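Local coordinates for ATP phosphoribosyltransferase regulatory subunit (Bacillus halodurans, PDB 3OD1), which is probably required, together with the catalytic HisG subunit, for the first step of histidine biosynthesis and may pass on feedback regulation by histidine, at residues Glu350-Ala355 and Val365-Leu370; Arg189-Glu194 and Arg201-Ser206; Trp41-Ile46 and Val131-Asp136; Gly225-Ile230 and Val255-Gly260; Pro21-Thr26 and Leu322-Leu327. One frame throughout, in Å; residues are numbered along the deposited sequence.

Contact 1: Glu350-Ala355 and Val365-Leu370; sequences EAIELA and VVLQDL
Leu367 drives both of its methyl groups into the face of the helix carrying Glu350-Ala355, one methyl at Ala351, the other at Ile352. CD1 lies 3.6 Å from Ala351 CB and 3.7 Å from the carbonyl oxygen Ala351 O, while CD2 sits 3.6 Å from Ile352 CG1 and touches Ile352 CA as well. With CG anti to the backbone N (chi1 -179°), the leucine stands out from the strand and its fork opens against the helix. Ile352 answers from the flank: its CG1 branch runs beside the backbone N and crosses the leucine at about a right angle. One turn on from Ala351, Ala355 CB meets CD2 of Leu367 and CG1 of Val365, both at 4.1 Å, and here the two backbones come nearest. Val366, between the two strand residues that face the helix, points the other way, to Met379 of helix 376-381.

Helix and strand belong to the beta-alpha-beta unit 339-343, 348-359, 365-369, and run antiparallel to each other (172°); the axes of the two short segments approach to 9.3 Å. On the strand's far end, Gln368 hydrogen-bonds Arg105 and Asp136 of the second subunit. The side-chain contacts between the two segments are all hydrocarbon, so the contact rests on buried apolar packing, and the small side chains of Ala351 and Ala355 probably let the leucine lie close to the helix.

Contact 2: Arg189-Glu194 and Arg201-Ser206; sequences RRFLYE and REHVKS
Phe191 sets the CE2 corner of its ring against the CB-CG bond of His203, 3.5 Å from CB and 3.5 Å from CG. The neighbouring CZ follows at 3.9 Å from His203 CB, and His203 ND1 is 3.7 Å from the same CE2. The two rings are turned 37° against each other with centroids 5.2 Å apart, an oblique aromatic pair. As whole side chains they cross at about a right angle.

The torsions bring them together from facing helices. Phe191 has CG beside its backbone N (chi1 -73°), whereas the imidazole of His203 swings anti to its own N (chi1 -174°). Phe191 also rests on Tyr200, and His203 on Leu188, so each ring is backed by the other helix of this hairpin, 182-193 and 197-206. Leu192 and Val204 pack on helix 211-220. Ser206 OG donates to the carbonyl His203 O over 2.6 Å.

The contact is thus a small, partly exposed patch of carbon contacts on the surface of the helical region; the histidine gives its CB and CG side to phenylalanine, while NE2 makes a weak hydrogen bond with Arg187 NH1.

Contact 3: Trp41-Ile46 and Val131-Asp136; sequences WGYDMI and VELIGD
Tyr43 reaches over strand 125-134 at one side of the large mixed sheet that forms the core of the class II aminoacyl-tRNA synthetase fold. From CB the side chain leaves with CG anti to the carbonyl carbon (chi1 -71°), heading toward the strand. CG comes 4.2 Å from Val131 CG1, the methyl that covers one ring face in a CH-pi contact, 27° off the ring normal. Farther along, CD1 and CE1 both lie 3.6 Å from Val131 CB, and CE1 also has the carbonyl oxygen Glu132 O at the ring edge, 3.7 Å away. Strand 104-113 runs between 44-45 and 125-134 in the sheet, so the ring bridges across it, touching Arg105 on the way, with Leu148 of helix 139-155 also packed on the tyrosine. Glu132 points away from the tyrosine and hydrogen-bonds Tyr300 and Thr86. At the tip, the hydroxyl bonds Glu144 OE2, while Tyr43 OH packs 3.7 Å from Leu133 CB and 3.8 Å from Leu133 CD2.

Contact 4: Gly225-Ile230 and Val255-Gly260; sequences GGRAAI and VLESYG
Arg227 holds Glu257 by charge, and it is the one residue of Gly225-Ile230 that touches Val255-Gly260. The segment begins at Gly225, the end of an outermost strand of the mixed sheet, which is tied by backbone hydrogen bonds to Phe267 in strand 265-268. Gly226 follows and turns the chain toward the helix, its carbonyl oxygen accepting from Ala229 N at 2.8 Å.

Next comes Arg227. Its CG is anti to the backbone N (chi1 -164°), and bends at chi2 and chi3 carry the guanidinium over to the helix 240-258. There NH2 stands 3.2 Å from Glu257 OE2 and 3.5 Å from Glu257 OE1. The carboxylate arrives on a chain extended beyond CG, and the two flat groups are 88° apart. OE2 approaches far from the plane of the guanidinium, where none of its hydrogens is directed, so the attraction is one of charge. The arginine also leans on Tyr253, one turn earlier on the same helix. Beyond it, Ile230 turns inward, packing on Leu246, Met249 and Thr250 and on Phe267.

Glu257 itself belongs to the last turn of its helix. Gly260, with positive phi, closes that helix with two bonds back into the last turn, one of them Gly260 N to Glu257 O at 2.7 Å. The arrangement is a surface salt bridge between a strand-to-helix turn and a helix ending in a Schellman motif.

Contact 5: Pro21-Thr26 and Leu322-Leu327; sequences PEWYKT and LLVEAL
Val324 meets Trp23 and Thr26 with the same methyl, CG1, which lies 4.0 Å from Trp23 NE1 and 4.0 Å from Thr26 CG2. The methyl lies 3.7 Å from the indole plane, displaced toward the rim, and Val324 CB adds a 4.1 Å contact to Trp23 CZ2. The valine therefore fits between ring and threonine methyl, residues three apart on the facing helix.

What places these groups comes next. Trp23 carries CG anti to its backbone N (chi1 -158°), which sends the indole along to the valine although its CB does not head there. Thr26 aims its methyl at the valine and turns OG1 back into its own helix, donating to Glu22 O over 3.1 Å. That bond fixes the rotation of the side chain and turns CG2 to the apolar partner; Thr26 N shares the same acceptor from the opposite face of its plane, at 3.2 Å.

Farther out, Ile30 takes up Val324 along helix 21-40, together with Leu323 and Leu327, and Met34 continues this row against Leu323. Glu22 forms a salt bridge with Arg100 of the second subunit. Helix 320-327, which follows strand 313-319 of the mixed sheet, thus lies against helix 21-40 from Trp23 to Met34, and the N-terminal turns of helix 21-40 also border the other subunit.

How the contacts relate
From the N terminus, helix 21-40 supplies the first half of contact 5, whose partner arrives only 296 residues later, so contact 5 closes a loop that encloses contacts 3, 2 and 4. Within it the three follow in series: contact 3 joins the residue just before strand 44-45 to strand 125-134, contact 2 closes the short helical hairpin 182-206, and contact 4 links the edge-strand turn at 225-230 to helix 240-258. Contacts 3 and 4 touch, Trp41 CH2 packing 3.7 Å from Tyr259 CE1. Contact 1 comes last, within the C-terminal domain, its centre about 68 Å from that of contact 2. All but contact 2 reach the second subunit.

Contact 1: Glu350-Ala355 and Val365-Leu370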
# COMPACT_ATOMS: atom_id res chain seq x y z
N GLU B 350 -35.25 -7.88 -11.30
CA GLU B 350 -35.33 -6.57 -11.94
C GLU B 350 -34.24 -5.63 -11.43
O GLU B 350 -33.56 -4.97 -12.22
CB GLU B 350 -36.70 -5.94 -11.73
CG GLU B 350 -36.77 -4.48 -12.16
CD GLU B 350 -38.08 -3.82 -11.77
OE1 GLU B 350 -39.04 -4.56 -11.48
OE2 GLU B 350 -38.13 -2.57 -11.75
N ALA B 351 -34.09 -5.55 -10.12
CA ALA B 351 -33.10 -4.64 -9.53
C ALA B 351 -31.66 -5.04 -9.87
O ALA B 351 -30.82 -4.19 -10.17
CB ALA B 351 -33.28 -4.55 -8.02
N ILE B 352 -31.37 -6.33 -9.79
CA ILE B 352 -30.05 -6.82 -10.16
C ILE B 352 -29.72 -6.42 -11.60
O ILE B 352 -28.65 -5.88 -11.88
CB ILE B 352 -29.91 -8.35 -9.99
CG1 ILE B 352 -29.76 -8.69 -8.50
CG2 ILE B 352 -28.71 -8.87 -10.79
CD1 ILE B 352 -29.83 -10.16 -8.18
N GLU B 353 -30.66 -6.65 -12.52
CA GLU B 353 -30.42 -6.29 -13.90
C GLU B 353 -30.29 -4.78 -14.05
O GLU B 353 -29.45 -4.29 -14.81
CB GLU B 353 -31.51 -6.84 -14.83
CG GLU B 353 -31.06 -8.08 -15.61
CD GLU B 353 -29.78 -7.85 -16.41
OE1 GLU B 353 -29.66 -6.80 -17.07
OE2 GLU B 353 -28.88 -8.72 -16.37
N LEU B 354 -31.11 -4.03 -13.33
CA LEU B 354 -30.98 -2.58 -13.34
C LEU B 354 -29.57 -2.17 -12.90
O LEU B 354 -28.91 -1.39 -13.58
CB LEU B 354 -32.04 -1.94 -12.46
CG LEU B 354 -31.95 -0.42 -12.32
CD1 LEU B 354 -31.88 0.25 -13.69
CD2 LEU B 354 -33.13 0.10 -11.52
N ALA B 355 -29.11 -2.72 -11.78
CA ALA B 355 -27.78 -2.41 -11.28
C ALA B 355 -26.72 -2.88 -12.27
O ALA B 355 -25.79 -2.15 -12.60
CB ALA B 355 -27.55 -3.05 -9.92
N VAL B 365 -23.19 1.68 -7.97
CA VAL B 365 -24.52 1.36 -7.45
C VAL B 365 -24.47 0.47 -6.21
O VAL B 365 -23.83 -0.57 -6.21
CB VAL B 365 -25.39 0.65 -8.52
CG1 VAL B 365 -26.81 0.45 -8.00
CG2 VAL B 365 -25.43 1.46 -9.80
N VAL B 366 -25.15 0.90 -5.16
CA VAL B 366 -25.39 0.03 -4.02
C VAL B 366 -26.74 -0.66 -4.25
O VAL B 366 -27.77 0.01 -4.37
CB VAL B 366 -25.42 0.81 -2.69
CG1 VAL B 366 -25.92 -0.08 -1.56
CG2 VAL B 366 -24.03 1.35 -2.36
N LEU B 367 -26.73 -1.98 -4.36
CA LEU B 367 -27.94 -2.77 -4.56
C LEU B 367 -28.31 -3.36 -3.20
O LEU B 367 -27.58 -4.18 -2.66
CB LEU B 367 -27.68 -3.88 -5.58
CG LEU B 367 -28.81 -4.82 -5.97
CD1 LEU B 367 -30.01 -4.09 -6.53
CD2 LEU B 367 -28.27 -5.83 -6.97
N GLN B 368 -29.41 -2.88 -2.64
CA GLN B 368 -29.72 -3.13 -1.23
C GLN B 368 -31.11 -3.73 -1.01
O GLN B 368 -32.14 -3.11 -1.34
CB GLN B 368 -29.58 -1.83 -0.43
CG GLN B 368 -29.95 -1.99 1.02
CD GLN B 368 -28.96 -2.88 1.76
OE1 GLN B 368 -27.76 -2.62 1.77
NE2 GLN B 368 -29.46 -3.94 2.38
N ASP B 369 -31.12 -4.94 -0.46
CA ASP B 369 -32.34 -5.59 0.02
C ASP B 369 -32.91 -4.80 1.17
O ASP B 369 -32.24 -4.56 2.18
CB ASP B 369 -32.02 -7.02 0.47
CG ASP B 369 -33.26 -7.85 0.77
OD1 ASP B 369 -34.29 -7.29 1.22
OD2 ASP B 369 -33.20 -9.09 0.55
N LEU B 370 -34.15 -4.37 1.01
CA LEU B 370 -34.76 -3.50 2.00
C LEU B 370 -34.85 -4.21 3.35
O LEU B 370 -34.76 -3.59 4.41
CB LEU B 370 -36.13 -3.05 1.52
CG LEU B 370 -36.84 -2.04 2.41
CD1 LEU B 370 -36.25 -0.66 2.19
CD2 LEU B 370 -38.33 -2.06 2.09

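Contact 2: Arg189-Glu194 and Arg201-Ser206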
# COMPACT_ATOMS: atom_id res chain seq x y z
N ARG B 189 27.99 23.43 10.62
CA ARG B 189 27.00 22.73 9.80
C ARG B 189 25.76 22.36 10.62
O ARG B 189 24.64 22.34 10.11
CB ARG B 189 27.61 21.46 9.20
CG ARG B 189 27.31 21.25 7.72
CD ARG B 189 27.74 19.86 7.25
NE ARG B 189 28.94 19.39 7.94
CZ ARG B 189 30.18 19.67 7.58
NH1 ARG B 189 30.41 20.44 6.52
NH2 ARG B 189 31.20 19.20 8.27
N ARG B 190 25.99 22.03 11.89
CA ARG B 190 24.92 21.66 12.81
C ARG B 190 23.94 22.82 13.00
O ARG B 190 22.72 22.61 12.99
CB ARG B 190 25.50 21.24 14.15
CG ARG B 190 24.47 21.09 15.25
CD ARG B 190 23.77 19.78 15.10
NE ARG B 190 24.72 18.69 14.98
CZ ARG B 190 24.36 17.42 14.78
NH1 ARG B 190 23.07 17.11 14.68
NH2 ARG B 190 25.29 16.48 14.68
N PHE B 191 24.46 24.03 13.15
CA PHE B 191 23.60 25.21 13.25
C PHE B 191 22.71 25.34 12.01
O PHE B 191 21.51 25.63 12.13
CB PHE B 191 24.41 26.49 13.46
CG PHE B 191 24.98 26.62 14.84
CD1 PHE B 191 24.15 26.88 15.92
CD2 PHE B 191 26.34 26.48 15.07
CE1 PHE B 191 24.67 27.00 17.20
CE2 PHE B 191 26.87 26.60 16.35
CZ PHE B 191 26.03 26.86 17.41
N LEU B 192 23.29 25.13 10.83
CA LEU B 192 22.54 25.23 9.57
C LEU B 192 21.50 24.12 9.48
O LEU B 192 20.36 24.35 9.11
CB LEU B 192 23.49 25.15 8.37
CG LEU B 192 24.53 26.27 8.28
CD1 LEU B 192 25.60 25.96 7.24
CD2 LEU B 192 23.85 27.61 7.98
N TYR B 193 21.92 22.91 9.82
CA TYR B 193 21.04 21.75 9.80
C TYR B 193 19.79 22.00 10.66
O TYR B 193 18.67 21.64 10.28
CB TYR B 193 21.81 20.54 10.31
CG TYR B 193 20.98 19.30 10.51
CD1 TYR B 193 20.42 18.63 9.43
CD2 TYR B 193 20.77 18.78 11.78
CE1 TYR B 193 19.66 17.48 9.61
CE2 TYR B 193 20.02 17.65 11.98
CZ TYR B 193 19.47 17.00 10.90
OH TYR B 193 18.72 15.86 11.11
N GLU B 194 19.99 22.65 11.80
CA GLU B 194 18.87 22.92 12.70
C GLU B 194 18.26 24.29 12.41
O GLU B 194 17.37 24.74 13.14
CB GLU B 194 19.34 22.82 14.15
CG GLU B 194 19.76 21.41 14.53
CD GLU B 194 20.54 21.37 15.82
OE1 GLU B 194 20.65 22.42 16.47
OE2 GLU B 194 21.05 20.28 16.17
N ARG B 201 25.24 32.76 14.08
CA ARG B 201 25.89 34.07 14.15
C ARG B 201 26.69 34.22 15.44
O ARG B 201 27.82 34.70 15.43
CB ARG B 201 24.88 35.22 14.02
CG ARG B 201 24.18 35.31 12.68
CD ARG B 201 23.06 36.36 12.72
NE ARG B 201 22.03 36.13 11.71
CZ ARG B 201 22.16 36.48 10.43
NH1 ARG B 201 23.28 37.06 10.01
NH2 ARG B 201 21.17 36.24 9.58
N GLU B 202 26.09 33.79 16.55
CA GLU B 202 26.73 33.89 17.85
C GLU B 202 28.02 33.08 17.87
O GLU B 202 29.05 33.52 18.38
CB GLU B 202 25.78 33.41 18.95
CG GLU B 202 26.10 33.95 20.34
CD GLU B 202 25.67 35.40 20.52
OE1 GLU B 202 26.37 36.14 21.24
OE2 GLU B 202 24.64 35.79 19.94
N HIS B 203 27.96 31.88 17.30
CA HIS B 203 29.10 30.97 17.28
C HIS B 203 30.25 31.50 16.44
O HIS B 203 31.42 31.36 16.80
CB HIS B 203 28.67 29.59 16.76
CG HIS B 203 29.75 28.56 16.86
ND1 HIS B 203 30.31 27.96 15.75
CD2 HIS B 203 30.39 28.04 17.93
CE1 HIS B 203 31.23 27.10 16.14
NE2 HIS B 203 31.30 27.13 17.46
N VAL B 204 29.91 32.11 15.30
CA VAL B 204 30.92 32.63 14.40
C VAL B 204 31.69 33.77 15.06
O VAL B 204 32.91 33.87 14.92
CB VAL B 204 30.29 33.12 13.07
CG1 VAL B 204 31.34 33.74 12.18
CG2 VAL B 204 29.60 31.96 12.36
N LYS B 205 30.98 34.62 15.79
CA LYS B 205 31.62 35.74 16.47
C LYS B 205 32.47 35.28 17.65
O LYS B 205 33.38 35.99 18.08
CB LYS B 205 30.57 36.76 16.92
CG LYS B 205 29.86 37.43 15.76
CD LYS B 205 29.15 38.70 16.20
CE LYS B 205 28.53 39.42 15.00
NZ LYS B 205 28.02 40.77 15.35
N SER B 206 32.19 34.08 18.16
CA SER B 206 32.97 33.52 19.26
C SER B 206 34.28 32.92 18.76
O SER B 206 35.27 32.87 19.50
CB SER B 206 32.17 32.46 20.03
OG SER B 206 32.05 31.25 19.30

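Contact 3: Trp41-Ile46 and Val131-Asp136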
# COMPACT_ATOMS: atom_id res chain seq x y z
N TRP B 41 7.58 9.52 -17.48
CA TRP B 41 9.00 9.88 -17.56
C TRP B 41 9.91 8.66 -17.53
O TRP B 41 11.13 8.78 -17.37
CB TRP B 41 9.40 10.83 -16.43
CG TRP B 41 8.78 12.18 -16.53
CD1 TRP B 41 7.46 12.47 -16.66
CD2 TRP B 41 9.47 13.44 -16.48
NE1 TRP B 41 7.28 13.84 -16.70
CE2 TRP B 41 8.49 14.45 -16.58
CE3 TRP B 41 10.82 13.81 -16.35
CZ2 TRP B 41 8.82 15.82 -16.57
CZ3 TRP B 41 11.14 15.16 -16.35
CH2 TRP B 41 10.14 16.15 -16.46
N GLY B 42 9.32 7.47 -17.63
CA GLY B 42 10.08 6.25 -17.76
C GLY B 42 10.48 5.54 -16.48
O GLY B 42 11.31 4.63 -16.51
N TYR B 43 9.90 5.95 -15.35
CA TYR B 43 10.24 5.31 -14.08
C TYR B 43 9.37 4.07 -13.88
O TYR B 43 8.21 4.05 -14.32
CB TYR B 43 10.09 6.30 -12.91
CG TYR B 43 11.17 7.36 -12.90
CD1 TYR B 43 12.22 7.31 -11.98
CD2 TYR B 43 11.17 8.38 -13.84
CE1 TYR B 43 13.22 8.26 -11.99
CE2 TYR B 43 12.19 9.34 -13.87
CZ TYR B 43 13.21 9.27 -12.94
OH TYR B 43 14.21 10.21 -12.94
N ASP B 44 9.93 3.03 -13.29
CA ASP B 44 9.17 1.80 -13.02
C ASP B 44 8.92 1.67 -11.53
O ASP B 44 9.87 1.68 -10.73
CB ASP B 44 9.93 0.55 -13.46
CG ASP B 44 10.10 0.43 -14.97
OD1 ASP B 44 9.16 0.73 -15.73
OD2 ASP B 44 11.17 -0.00 -15.39
N MSE B 45 7.66 1.54 -11.15
CA MSE B 45 7.29 1.26 -9.76
C MSE B 45 7.81 -0.09 -9.30
O MSE B 45 7.77 -1.07 -10.04
CB MSE B 45 5.76 1.31 -9.62
CG MSE B 45 5.22 2.67 -9.96
SE MSE B 45 5.25 3.78 -8.37
CE MSE B 45 3.94 2.69 -7.42
N ILE B 46 8.31 -0.15 -8.06
CA ILE B 46 8.63 -1.42 -7.43
C ILE B 46 8.03 -1.45 -6.03
O ILE B 46 7.44 -0.45 -5.58
CB ILE B 46 10.17 -1.68 -7.36
CG1 ILE B 46 10.92 -0.43 -6.87
CG2 ILE B 46 10.68 -2.12 -8.72
CD1 ILE B 46 10.79 -0.19 -5.35
N VAL B 131 10.95 8.83 -6.40
CA VAL B 131 11.73 8.17 -7.44
C VAL B 131 13.20 8.15 -7.06
O VAL B 131 13.67 8.99 -6.27
CB VAL B 131 11.64 8.92 -8.80
CG1 VAL B 131 10.19 9.10 -9.23
CG2 VAL B 131 12.34 10.29 -8.71
N GLU B 132 13.93 7.19 -7.63
CA GLU B 132 15.39 7.15 -7.55
C GLU B 132 15.89 7.04 -8.99
O GLU B 132 15.37 6.24 -9.77
CB GLU B 132 15.88 5.93 -6.76
CG GLU B 132 15.17 5.73 -5.43
CD GLU B 132 15.43 6.85 -4.45
OE1 GLU B 132 16.36 7.66 -4.68
OE2 GLU B 132 14.70 6.93 -3.44
N LEU B 133 16.88 7.85 -9.33
CA LEU B 133 17.52 7.78 -10.63
C LEU B 133 18.99 7.47 -10.36
O LEU B 133 19.73 8.30 -9.84
CB LEU B 133 17.35 9.10 -11.39
CG LEU B 133 18.34 9.42 -12.53
CD1 LEU B 133 18.42 8.29 -13.54
CD2 LEU B 133 17.95 10.72 -13.22
N ILE B 134 19.39 6.25 -10.67
CA ILE B 134 20.65 5.72 -10.17
C ILE B 134 21.63 5.46 -11.29
O ILE B 134 21.29 4.82 -12.28
CB ILE B 134 20.44 4.42 -9.39
CG1 ILE B 134 19.50 4.65 -8.21
CG2 ILE B 134 21.79 3.87 -8.90
CD1 ILE B 134 18.83 3.38 -7.73
N GLY B 135 22.85 5.97 -11.14
CA GLY B 135 23.90 5.71 -12.12
C GLY B 135 24.05 6.76 -13.20
O GLY B 135 24.71 6.51 -14.21
N ASP B 136 23.44 7.92 -13.01
CA ASP B 136 23.56 9.01 -13.99
C ASP B 136 24.00 10.27 -13.24
O ASP B 136 23.23 10.85 -12.46
CB ASP B 136 22.25 9.22 -14.75
CG ASP B 136 22.33 10.33 -15.80
OD1 ASP B 136 23.27 11.16 -15.77
OD2 ASP B 136 21.43 10.38 -16.66

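Contact 4: Gly225-Ile230 and Val255-Gly260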
# COMPACT_ATOMS: atom_id res chain seq x y z
N GLY B 225 17.70 33.36 -2.38
CA GLY B 225 16.90 34.14 -3.30
C GLY B 225 16.79 33.53 -4.68
O GLY B 225 16.63 32.31 -4.83
N GLY B 226 16.88 34.37 -5.70
CA GLY B 226 16.75 33.94 -7.08
C GLY B 226 18.08 33.54 -7.68
O GLY B 226 19.08 33.41 -6.96
N ARG B 227 18.10 33.36 -9.00
CA ARG B 227 19.31 32.99 -9.72
C ARG B 227 20.49 33.90 -9.36
O ARG B 227 21.65 33.51 -9.52
CB ARG B 227 19.03 33.03 -11.23
CG ARG B 227 20.05 32.31 -12.10
CD ARG B 227 20.57 33.23 -13.20
NE ARG B 227 20.38 32.71 -14.56
CZ ARG B 227 19.52 33.22 -15.44
NH1 ARG B 227 18.75 34.26 -15.11
NH2 ARG B 227 19.42 32.69 -16.65
N ALA B 228 20.18 35.10 -8.89
CA ALA B 228 21.21 36.07 -8.52
C ALA B 228 22.06 35.59 -7.35
O ALA B 228 23.24 35.91 -7.26
CB ALA B 228 20.58 37.41 -8.19
N ALA B 229 21.44 34.81 -6.46
CA ALA B 229 22.11 34.35 -5.24
C ALA B 229 23.39 33.59 -5.54
O ALA B 229 24.34 33.63 -4.75
CB ALA B 229 21.17 33.50 -4.41
N ILE B 230 23.42 32.89 -6.67
CA ILE B 230 24.58 32.09 -7.04
C ILE B 230 25.75 32.99 -7.38
O ILE B 230 26.91 32.63 -7.18
CB ILE B 230 24.28 31.18 -8.25
CG1 ILE B 230 23.15 30.20 -7.92
CG2 ILE B 230 25.54 30.41 -8.67
CD1 ILE B 230 22.81 29.27 -9.06
N VAL B 255 19.41 23.83 -17.08
CA VAL B 255 18.60 22.66 -17.39
C VAL B 255 17.14 22.87 -17.01
O VAL B 255 16.23 22.53 -17.77
CB VAL B 255 19.11 21.39 -16.68
CG1 VAL B 255 18.20 20.20 -16.97
CG2 VAL B 255 20.55 21.07 -17.10
N LEU B 256 16.90 23.43 -15.83
CA LEU B 256 15.52 23.67 -15.38
C LEU B 256 14.81 24.68 -16.29
O LEU B 256 13.60 24.56 -16.55
CB LEU B 256 15.50 24.11 -13.91
CG LEU B 256 15.93 23.02 -12.92
CD1 LEU B 256 16.04 23.56 -11.51
CD2 LEU B 256 14.94 21.86 -13.00
N GLU B 257 15.56 25.66 -16.78
CA GLU B 257 15.02 26.63 -17.74
C GLU B 257 14.53 25.90 -18.98
O GLU B 257 13.43 26.15 -19.46
CB GLU B 257 16.09 27.67 -18.13
CG GLU B 257 16.48 28.61 -17.00
CD GLU B 257 17.32 29.78 -17.48
OE1 GLU B 257 18.45 29.55 -17.97
OE2 GLU B 257 16.84 30.92 -17.38
N SER B 258 15.35 24.99 -19.49
CA SER B 258 14.96 24.20 -20.66
C SER B 258 13.68 23.44 -20.38
O SER B 258 12.83 23.32 -21.26
CB SER B 258 16.08 23.24 -21.06
OG SER B 258 17.22 23.97 -21.45
N TYR B 259 13.53 22.94 -19.16
CA TYR B 259 12.28 22.28 -18.78
C TYR B 259 11.14 23.26 -18.53
O TYR B 259 10.02 22.84 -18.24
CB TYR B 259 12.45 21.43 -17.52
CG TYR B 259 13.04 20.06 -17.75
CD1 TYR B 259 12.27 19.02 -18.25
CD2 TYR B 259 14.36 19.80 -17.42
CE1 TYR B 259 12.82 17.74 -18.44
CE2 TYR B 259 14.91 18.54 -17.60
CZ TYR B 259 14.14 17.52 -18.11
OH TYR B 259 14.70 16.27 -18.29
N GLY B 260 11.41 24.56 -18.61
CA GLY B 260 10.39 25.55 -18.31
C GLY B 260 9.91 25.44 -16.87
O GLY B 260 8.75 25.73 -16.57

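Contact 5: Pro21-Thr26 and Leu322-Leu327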
# COMPACT_ATOMS: atom_id res chain seq x y z
N PRO B 21 -12.85 6.82 4.68
CA PRO B 21 -13.19 6.74 3.25
C PRO B 21 -12.95 8.02 2.46
O PRO B 21 -12.41 7.95 1.37
CB PRO B 21 -14.68 6.42 3.27
CG PRO B 21 -14.91 5.81 4.61
CD PRO B 21 -14.01 6.52 5.53
N GLU B 22 -13.36 9.18 2.99
CA GLU B 22 -13.22 10.43 2.23
C GLU B 22 -11.77 10.85 2.09
O GLU B 22 -11.33 11.26 1.02
CB GLU B 22 -14.02 11.56 2.89
CG GLU B 22 -15.40 11.14 3.37
CD GLU B 22 -15.37 10.14 4.53
OE1 GLU B 22 -16.04 9.10 4.41
OE2 GLU B 22 -14.68 10.38 5.55
N TRP B 23 -11.02 10.77 3.18
CA TRP B 23 -9.60 11.08 3.13
C TRP B 23 -8.89 10.11 2.19
O TRP B 23 -7.97 10.49 1.45
CB TRP B 23 -8.99 11.00 4.53
CG TRP B 23 -7.70 11.79 4.65
CD1 TRP B 23 -7.56 13.07 5.08
CD2 TRP B 23 -6.36 11.33 4.35
NE1 TRP B 23 -6.24 13.45 5.06
CE2 TRP B 23 -5.48 12.39 4.61
CE3 TRP B 23 -5.84 10.12 3.87
CZ2 TRP B 23 -4.10 12.29 4.42
CZ3 TRP B 23 -4.47 10.02 3.68
CH2 TRP B 23 -3.61 11.10 3.96
N TYR B 24 -9.29 8.85 2.23
CA TYR B 24 -8.67 7.86 1.34
C TYR B 24 -8.84 8.25 -0.12
O TYR B 24 -7.88 8.20 -0.88
CB TYR B 24 -9.27 6.46 1.56
CG TYR B 24 -8.58 5.44 0.68
CD1 TYR B 24 -7.53 4.67 1.18
CD2 TYR B 24 -8.94 5.28 -0.65
CE1 TYR B 24 -6.89 3.76 0.38
CE2 TYR B 24 -8.29 4.36 -1.46
CZ TYR B 24 -7.27 3.61 -0.94
OH TYR B 24 -6.62 2.69 -1.73
N LYS B 25 -10.07 8.60 -0.52
CA LYS B 25 -10.34 8.92 -1.92
C LYS B 25 -9.51 10.12 -2.38
O LYS B 25 -8.99 10.13 -3.49
CB LYS B 25 -11.82 9.25 -2.15
CG LYS B 25 -12.80 8.11 -1.91
CD LYS B 25 -14.20 8.45 -2.44
CE LYS B 25 -15.28 7.48 -1.92
NZ LYS B 25 -15.78 7.85 -0.55
N THR B 26 -9.45 11.14 -1.53
CA THR B 26 -8.68 12.35 -1.83
C THR B 26 -7.20 12.05 -2.03
O THR B 26 -6.59 12.50 -3.00
CB THR B 26 -8.83 13.40 -0.72
OG1 THR B 26 -10.22 13.71 -0.58
CG2 THR B 26 -8.06 14.69 -1.06
N LEU B 322 1.22 15.38 4.10
CA LEU B 322 1.49 16.80 4.11
C LEU B 322 0.99 17.44 2.82
O LEU B 322 0.52 18.57 2.82
CB LEU B 322 3.00 17.05 4.28
CG LEU B 322 3.61 16.65 5.63
CD1 LEU B 322 5.13 16.90 5.68
CD2 LEU B 322 2.92 17.37 6.78
N LEU B 323 1.11 16.71 1.72
CA LEU B 323 0.65 17.24 0.44
C LEU B 323 -0.88 17.37 0.41
O LEU B 323 -1.42 18.38 -0.05
CB LEU B 323 1.15 16.36 -0.73
CG LEU B 323 0.66 16.74 -2.13
CD1 LEU B 323 0.98 18.22 -2.44
CD2 LEU B 323 1.26 15.80 -3.19
N VAL B 324 -1.57 16.35 0.90
CA VAL B 324 -3.04 16.41 0.98
C VAL B 324 -3.50 17.62 1.81
O VAL B 324 -4.38 18.37 1.37
CB VAL B 324 -3.65 15.10 1.52
CG1 VAL B 324 -5.18 15.22 1.66
CG2 VAL B 324 -3.30 13.91 0.62
N GLU B 325 -2.92 17.80 2.99
CA GLU B 325 -3.15 19.00 3.79
C GLU B 325 -2.99 20.28 2.98
O GLU B 325 -3.83 21.18 3.01
CB GLU B 325 -2.15 19.08 4.94
CG GLU B 325 -2.45 18.26 6.18
CD GLU B 325 -1.35 18.43 7.23
OE1 GLU B 325 -1.05 17.45 7.95
OE2 GLU B 325 -0.76 19.54 7.32
N ALA B 326 -1.87 20.38 2.27
CA ALA B 326 -1.51 21.59 1.53
C ALA B 326 -2.48 21.93 0.41
O ALA B 326 -2.59 23.09 -0.01
CB ALA B 326 -0.09 21.46 0.98
N LEU B 327 -3.20 20.92 -0.08
CA LEU B 327 -4.08 21.06 -1.24
C LEU B 327 -5.54 21.41 -0.91
O LEU B 327 -6.29 21.84 -1.78
CB LEU B 327 -4.03 19.78 -2.08
CG LEU B 327 -2.82 19.67 -3.03
CD1 LEU B 327 -2.74 18.27 -3.64
CD2 LEU B 327 -2.95 20.70 -4.11